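Local coordinates for methyltransferase domain-containing protein (Pyrococcus horikoshii, PDB 1VE3), which binds S-adenosylmethionine and probably acts as a methyltransferase, although its substrate is unknown, at residues T143-R146 with E147-R151. Sequence-based numbering, arbitrary orientation.
Sequences TDLR and ELLPR
The carboxylate of Asp-144 has Glu-147 over one face: Glu-147 CG sits 3.3 Å from Asp-144 CG and about as far from both carboxylate oxygens. On the same side the Glu-147 amide reaches Asp-144 OD1 at 2.7 Å, coming in from above the plane, 40° out of it. OD2 accepts from the backbone N of Lys-196, so both oxygens are held and the group is fixed in rotation. Glu-147's own carboxylate is turned 51° against that of Asp-144, and its bent chain ends with OE1 4.5 Å from Asp-144 OD1, a pairing of like charges that is probably mildly unfavourable. Asp-144 is the N-cap of the short helix 145-148: CG lies anti to the backbone N (chi1 -174°), and that torsion carries the carboxylate forward, over the start of the helix, to the amide of Glu-147. With an alanine in place of Asp-144, the amides of Glu-147 and Lys-196 would probably lose their carboxylate acceptor. The cap stands at the end of strand 136-143, the last of the parallel strands in the Rossmann-like methyltransferase sheet, with antiparallel 219-226 on its other side; Thr-143, whose OG1 bonds to Ser-219 OG, has its side chain about 10 Å from the bound S-adenosylmethionine. Asp-144 is also the centre of an inverse gamma turn, and its carbonyl O accepts Leu-148 N at 3.1 Å, in the carbonyl plane. One residue on, Leu-149 N bonds to Leu-145 O at 2.8 Å. On the helix side away from the carboxylates, the leucines pack: Leu-145 CD1 rests 3.6 Å from Leu-148 CB and also touches a methyl of Leu-149, CD2, while Leu-148 CD2 extends to Thr-143 CG2, 4.1 Å away.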
ATOM      1  N   THR A 143      11.757 -13.714  -0.353  1.00 36.09           N
ATOM      2  CA  THR A 143      11.258 -14.168  -1.632  1.00 36.14           C
ATOM      3  C   THR A 143      12.274 -15.116  -2.247  1.00 36.24           C
ATOM      4  O   THR A 143      13.472 -14.838  -2.243  1.00 34.87           O
ATOM      5  CB  THR A 143      11.015 -12.964  -2.570  1.00 33.71           C
ATOM      6  OG1 THR A 143      10.022 -12.117  -1.982  1.00 36.70           O
ATOM      7  CG2 THR A 143      10.538 -13.422  -3.944  1.00 33.27           C
ATOM      8  N   ASP A 144      11.790 -16.248  -2.747  1.00 36.09           N
ATOM      9  CA  ASP A 144      12.662 -17.213  -3.389  1.00 37.52           C
ATOM     10  C   ASP A 144      12.977 -16.604  -4.753  1.00 37.79           C
ATOM     11  O   ASP A 144      12.298 -16.877  -5.749  1.00 35.73           O
ATOM     12  CB  ASP A 144      11.944 -18.554  -3.556  1.00 37.87           C
ATOM     13  CG  ASP A 144      12.857 -19.644  -4.101  1.00 39.57           C
ATOM     14  OD1 ASP A 144      13.625 -19.361  -5.044  1.00 39.28           O
ATOM     15  OD2 ASP A 144      12.796 -20.788  -3.596  1.00 39.22           O
ATOM     16  N   LEU A 145      13.998 -15.756  -4.781  1.00 38.96           N
ATOM     17  CA  LEU A 145      14.174 -15.140  -6.086  1.00 41.48           C
ATOM     18  C   LEU A 145      14.826 -16.113  -7.062  1.00 42.61           C
ATOM     19  O   LEU A 145      14.730 -15.975  -8.274  1.00 41.93           O
ATOM     20  CB  LEU A 145      15.056 -13.904  -5.914  1.00 42.06           C
ATOM     21  CG  LEU A 145      15.085 -13.025  -7.167  1.00 42.86           C
ATOM     22  CD1 LEU A 145      14.174 -13.560  -8.275  1.00 45.60           C
ATOM     23  CD2 LEU A 145      14.633 -11.590  -6.897  1.00 46.44           C
ATOM     24  N   ARG A 146      15.365 -17.241  -6.618  1.00 43.78           N
ATOM     25  CA  ARG A 146      15.822 -18.265  -7.547  1.00 47.97           C
ATOM     26  C   ARG A 146      14.677 -18.861  -8.363  1.00 48.55           C
ATOM     27  O   ARG A 146      14.823 -19.110  -9.556  1.00 48.64           O
ATOM     28  CB  ARG A 146      16.567 -19.367  -6.791  1.00 48.98           C
ATOM     29  CG  ARG A 146      17.217 -20.405  -7.690  1.00 52.60           C
ATOM     30  CD  ARG A 146      18.372 -21.061  -6.970  1.00 56.02           C
ATOM     31  NE  ARG A 146      19.362 -20.065  -6.562  1.00 58.34           N
ATOM     32  CZ  ARG A 146      20.401 -20.320  -5.771  1.00 60.28           C
ATOM     33  NH1 ARG A 146      20.591 -21.546  -5.300  1.00 60.44           N
ATOM     34  NH2 ARG A 146      21.243 -19.348  -5.445  1.00 59.47           N
ATOM     35  N   GLU A 147      13.538 -19.086  -7.718  1.00 51.16           N
ATOM     36  CA  GLU A 147      12.379 -19.647  -8.403  1.00 54.27           C
ATOM     37  C   GLU A 147      11.685 -18.584  -9.253  1.00 54.90           C
ATOM     38  O   GLU A 147      11.126 -18.884 -10.308  1.00 54.87           O
ATOM     39  CB  GLU A 147      11.390 -20.215  -7.384  1.00 56.42           C
ATOM     40  CG  GLU A 147      11.871 -21.454  -6.647  1.00 60.89           C
ATOM     41  CD  GLU A 147      12.220 -22.597  -7.586  1.00 63.79           C
ATOM     42  OE1 GLU A 147      13.351 -22.608  -8.120  1.00 63.99           O
ATOM     43  OE2 GLU A 147      11.358 -23.481  -7.799  1.00 65.39           O
ATOM     44  N   LEU A 148      11.730 -17.342  -8.785  1.00 55.41           N
ATOM     45  CA  LEU A 148      11.107 -16.223  -9.485  1.00 56.52           C
ATOM     46  C   LEU A 148      11.915 -15.768 -10.701  1.00 57.28           C
ATOM     47  O   LEU A 148      11.360 -15.231 -11.660  1.00 57.97           O
ATOM     48  CB  LEU A 148      10.939 -15.049  -8.518  1.00 56.82           C
ATOM     49  CG  LEU A 148      10.409 -13.723  -9.063  1.00 57.21           C
ATOM     50  CD1 LEU A 148       8.983 -13.901  -9.552  1.00 55.19           C
ATOM     51  CD2 LEU A 148      10.475 -12.665  -7.967  1.00 57.09           C
ATOM     52  N   LEU A 149      13.224 -15.989 -10.652  1.00 57.08           N
ATOM     53  CA  LEU A 149      14.139 -15.589 -11.727  1.00 58.06           C
ATOM     54  C   LEU A 149      13.566 -15.856 -13.130  1.00 58.63           C
ATOM     55  O   LEU A 149      13.450 -14.967 -13.963  1.00 57.98           O
ATOM     56  CB  LEU A 149      15.452 -16.354 -11.544  1.00 58.39           C
ATOM     57  CG  LEU A 149      16.582 -15.463 -11.024  1.00 59.30           C
ATOM     58  CD1 LEU A 149      17.938 -15.829 -11.630  1.00 59.55           C
ATOM     59  CD2 LEU A 149      16.361 -13.982 -11.328  1.00 59.16           C
ATOM     60  N   PRO A 150      13.191 -17.115 -13.431  1.00 59.98           N
ATOM     61  CA  PRO A 150      12.645 -17.475 -14.746  1.00 61.41           C
ATOM     62  C   PRO A 150      11.624 -16.487 -15.309  1.00 62.81           C
ATOM     63  O   PRO A 150      11.771 -16.007 -16.432  1.00 62.99           O
ATOM     64  CB  PRO A 150      12.042 -18.852 -14.497  1.00 60.94           C
ATOM     65  CG  PRO A 150      12.991 -19.434 -13.504  1.00 61.48           C
ATOM     66  CD  PRO A 150      13.192 -18.288 -12.536  1.00 60.08           C
ATOM     67  N   ARG A 151      10.586 -16.192 -14.534  1.00 64.34           N
ATOM     68  CA  ARG A 151       9.560 -15.256 -14.976  1.00 66.50           C
ATOM     69  C   ARG A 151       9.519 -13.995 -14.121  1.00 67.72           C
ATOM     70  O   ARG A 151       8.475 -13.618 -13.593  1.00 67.71           O
ATOM     71  CB  ARG A 151       8.186 -15.945 -14.999  1.00 67.03           C
ATOM     72  CG  ARG A 151       7.967 -17.025 -13.936  1.00 68.22           C
ATOM     73  CD  ARG A 151       7.643 -16.453 -12.564  1.00 68.52           C
ATOM     74  NE  ARG A 151       7.295 -17.510 -11.615  1.00 69.03           N
ATOM     75  CZ  ARG A 151       6.874 -17.298 -10.370  1.00 69.56           C
ATOM     76  NH1 ARG A 151       6.582 -18.325  -9.584  1.00 69.21           N
ATOM     77  NH2 ARG A 151       6.740 -16.062  -9.909  1.00 69.62           N
TER